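Local coordinates for protein threonine synthase (Brucella melitensis bv. 1, PDB 4F4F) that probably catalyses the pyridoxal-phosphate-dependent conversion of O-phospho-L-homoserine and water to L-threonine and phosphate, the last step of threonine biosynthesis, at residues L324-A328 against H329-A333; I351-K354 against P355-A358. All coordinates share one frame; numbering follows the deposited sequence.

Interaction 1. Residues L324-A328 against H329-A333; sequences LLFEA and HGRDA
Arg331 N bonds back to Phe326 O at 2.8 Å and Gly330 N to Glu327 O at 3.0 Å, the pair that defines a Schellman motif, here closing helix 321-328. Gly330 is its C-prime residue: its positive phi of 61° suits glycine, which has no CB to crowd the backbone. The reversed chain carries Arg331 back along the helix, over Phe326. Arg331 CA sits on one ring face in a CH-pi contact, 3.7 Å from the ring centroid and displaced toward the rim. The methylenes follow across the same ring, with Arg331 CD 3.5 Å from Phe326 CE2. Arginine suits this place because its long chain can cover an aromatic ring and still present a charged end. That end meets Glu327 side-on, NE to OE1 and NH2 to OE2, the latter a salt bridge of 2.8 Å. The carboxylate lies near the guanidinium plane but is turned 43° from it, so NE comes from above the carboxylate plane. A bend in the glutamate chain, chi2 -73°, lays its carboxylate alongside the arginine, the two side chains pointing the same way. Tyr40 OH also bonds Glu327 OE2, and Pro37 O takes a bond from Arg331 NH2. On another side of the helix, Leu325 O accepts from His329 N and, at 2.6 Å, from His329 ND1, the two donors lying on opposite faces of its carbonyl plane. Because ND1 donates this bond, the imidazole probably has its rotation fixed, while the paired charges of Glu327 and Arg331 would tend to keep both ionised at the helix end.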
# COMPACT_ATOMS: atom_id res chain seq x y z
N LEU A 324 0.30 11.74 8.52
CA LEU A 324 0.23 13.13 8.06
C LEU A 324 -0.20 14.06 9.19
O LEU A 324 0.31 15.20 9.28
CB LEU A 324 -0.67 13.31 6.84
CG LEU A 324 -0.90 14.75 6.33
CD1 LEU A 324 0.42 15.42 5.95
CD2 LEU A 324 -1.86 14.76 5.17
N LEU A 325 -1.16 13.63 10.01
CA LEU A 325 -1.57 14.45 11.14
C LEU A 325 -0.37 14.87 12.00
O LEU A 325 -0.27 16.00 12.44
CB LEU A 325 -2.58 13.70 12.03
CG LEU A 325 -3.99 13.55 11.47
CD1 LEU A 325 -4.89 12.69 12.38
CD2 LEU A 325 -4.64 14.92 11.26
N PHE A 326 0.52 13.92 12.28
CA PHE A 326 1.72 14.17 13.10
C PHE A 326 2.56 15.26 12.44
O PHE A 326 2.93 16.24 13.10
CB PHE A 326 2.53 12.87 13.23
CG PHE A 326 3.72 12.93 14.14
CD1 PHE A 326 3.58 13.27 15.47
CD2 PHE A 326 4.98 12.57 13.67
CE1 PHE A 326 4.69 13.26 16.33
CE2 PHE A 326 6.08 12.55 14.51
CZ PHE A 326 5.94 12.91 15.84
N GLU A 327 2.82 15.13 11.15
CA GLU A 327 3.64 16.12 10.45
C GLU A 327 2.97 17.50 10.42
O GLU A 327 3.62 18.53 10.65
CB GLU A 327 3.94 15.64 9.02
CG GLU A 327 4.68 14.31 8.95
CD GLU A 327 6.12 14.39 9.35
OE1 GLU A 327 6.55 15.46 9.90
OE2 GLU A 327 6.81 13.37 9.16
N ALA A 328 1.66 17.51 10.17
CA ALA A 328 0.89 18.73 10.05
C ALA A 328 0.82 19.52 11.38
O ALA A 328 0.71 20.76 11.36
CB ALA A 328 -0.50 18.44 9.52
N HIS A 329 0.92 18.81 12.52
CA HIS A 329 0.90 19.43 13.85
C HIS A 329 2.29 19.76 14.32
O HIS A 329 2.52 19.95 15.50
CB HIS A 329 0.20 18.51 14.86
CG HIS A 329 -1.30 18.42 14.66
ND1 HIS A 329 -1.86 17.71 13.66
CD2 HIS A 329 -2.35 19.00 15.36
CE1 HIS A 329 -3.20 17.83 13.71
NE2 HIS A 329 -3.50 18.64 14.74
N GLY A 330 3.24 19.75 13.40
CA GLY A 330 4.62 20.00 13.75
C GLY A 330 5.18 18.99 14.73
O GLY A 330 5.97 19.33 15.58
N ARG A 331 4.78 17.74 14.55
CA ARG A 331 5.23 16.61 15.35
C ARG A 331 4.89 16.77 16.84
O ARG A 331 5.62 16.32 17.73
CB ARG A 331 6.70 16.31 15.05
CG ARG A 331 6.92 15.87 13.60
CD ARG A 331 8.23 15.12 13.44
NE ARG A 331 8.28 14.38 12.20
CZ ARG A 331 9.14 13.39 11.93
NH1 ARG A 331 10.05 13.01 12.81
NH2 ARG A 331 9.09 12.77 10.75
N ASP A 332 3.74 17.39 17.10
CA ASP A 332 3.18 17.53 18.44
C ASP A 332 2.41 16.22 18.77
O ASP A 332 1.26 16.04 18.37
CB ASP A 332 2.27 18.78 18.48
CG ASP A 332 1.58 19.01 19.81
OD1 ASP A 332 1.62 18.14 20.70
OD2 ASP A 332 0.94 20.10 19.93
N ALA A 333 3.09 15.32 19.46
CA ALA A 333 2.54 14.02 19.82
C ALA A 333 1.33 14.12 20.73
O ALA A 333 0.38 13.32 20.61
CB ALA A 333 3.61 13.16 20.46

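Interaction 2. Residues I351-K354 against P355-A358; sequences ISEK and PLSA
Ser352 and Pro355 face each other across the first turn of helix 353-362, where Ser352 holds the N-cap position and proline is the third helical residue. Proline fits there because the opening turn does not require a backbone N-H from it, and its closed ring favours helical phi. The ring edge turns back toward the cap: Pro355 CG comes within 3.2 Å of Ser352 OG, the hydroxyl lying between the backbone N and the carbonyl carbon, chi1 64°. The serine hydroxyl makes no capping bond and instead lies against CG and CD of the ring. Lys354 runs past the proline at about a right angle, extended as far as CE before bending at chi4, and only the root of its chain presses on the ring. On the buried side of the turn, Ile351 supplies the apolar contact. Its CG2 branch, anti to the backbone N, touches Pro355 and Leu356, the third and fourth residues of the helix, with CB of each at 4.0 Å. Branched aliphatic residues suit this inner side, for Ile351 and Leu356 are both buried, while Ser352, Glu353 and Lys354 stand toward solvent. Leu356 N to Ser352 O at 3.0 Å opens the i to i+4 series, which Ser357 N to Glu353 O and Ala358 N to Lys354 O continue. Outside the turn, the backbone of Ile351 is hydrogen-bonded to Gly298, which ties the entrance of the helix to the chain near strand 299-301. Ser357, a small residue able to fold its hydroxyl back onto the helix, grips the preceding turn twice. Its N bonds Glu353 O at 2.8 Å, and its OG donates a second bond to the same oxygen at 3.1 Å, from the opposite face of the carbonyl plane.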
# COMPACT_ATOMS: atom_id res chain seq x y z
N ILE A 351 -9.91 18.90 13.02
CA ILE A 351 -8.51 19.35 12.97
C ILE A 351 -8.50 20.87 13.14
O ILE A 351 -9.22 21.56 12.43
CB ILE A 351 -7.85 18.95 11.64
CG1 ILE A 351 -7.94 17.45 11.41
CG2 ILE A 351 -6.38 19.40 11.59
CD1 ILE A 351 -7.54 17.03 10.02
N SER A 352 -7.72 21.39 14.07
CA SER A 352 -7.63 22.83 14.29
C SER A 352 -6.98 23.58 13.12
O SER A 352 -6.37 22.99 12.23
CB SER A 352 -6.87 23.14 15.57
OG SER A 352 -5.53 22.70 15.48
N GLU A 353 -7.11 24.90 13.15
CA GLU A 353 -6.86 25.69 11.96
C GLU A 353 -5.44 25.61 11.42
O GLU A 353 -5.24 25.44 10.20
CB GLU A 353 -7.30 27.16 12.19
CG GLU A 353 -7.33 27.98 10.91
CD GLU A 353 -8.30 27.42 9.85
OE1 GLU A 353 -9.34 26.79 10.19
OE2 GLU A 353 -8.00 27.62 8.65
N LYS A 354 -4.44 25.75 12.27
CA LYS A 354 -3.07 25.75 11.76
C LYS A 354 -2.69 24.41 11.06
O LYS A 354 -2.21 24.43 9.92
CB LYS A 354 -2.07 26.13 12.84
CG LYS A 354 -0.65 26.36 12.35
CD LYS A 354 0.27 26.73 13.53
CE LYS A 354 1.72 26.94 13.11
NZ LYS A 354 2.40 25.63 12.84
N PRO A 355 -2.93 23.27 11.72
CA PRO A 355 -2.58 22.03 11.03
C PRO A 355 -3.45 21.78 9.82
O PRO A 355 -2.98 21.23 8.84
CB PRO A 355 -2.78 20.95 12.09
CG PRO A 355 -3.46 21.60 13.23
CD PRO A 355 -3.06 23.05 13.16
N LEU A 356 -4.72 22.18 9.89
CA LEU A 356 -5.62 22.00 8.72
C LEU A 356 -5.13 22.80 7.55
O LEU A 356 -5.08 22.29 6.43
CB LEU A 356 -7.07 22.37 9.07
CG LEU A 356 -8.15 22.19 8.00
CD1 LEU A 356 -8.20 20.73 7.53
CD2 LEU A 356 -9.48 22.67 8.59
N SER A 357 -4.69 24.04 7.80
CA SER A 357 -4.10 24.87 6.74
C SER A 357 -2.85 24.25 6.19
O SER A 357 -2.62 24.31 4.97
CB SER A 357 -3.73 26.26 7.25
OG SER A 357 -4.88 27.00 7.58
N ALA A 358 -2.02 23.65 7.05
CA ALA A 358 -0.81 23.00 6.57
C ALA A 358 -1.17 21.84 5.64
O ALA A 358 -0.51 21.64 4.63
CB ALA A 358 0.05 22.51 7.72

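Following the chain from the N terminus, interaction 1 ends helix 321-328 and turns into helix 333-346; strand 348-350 comes next, and interaction 2 then starts helix 353-362. The two are in series, each a local turn, neither enclosing nor crossing the other, yet helix 333-346 and the strand bring them together with centres 10 Å apart. His329 NE2 lies 3.3 Å from Pro355 CG, and Leu325 CD2 packs on Ile351 CD1 at 3.8 Å. The end of one helix is thus set against the beginning of another, with helix 333-346 touching Leu325, Phe326 and His329. Leu324 continues inward to Phe262 of the cofactor pocket.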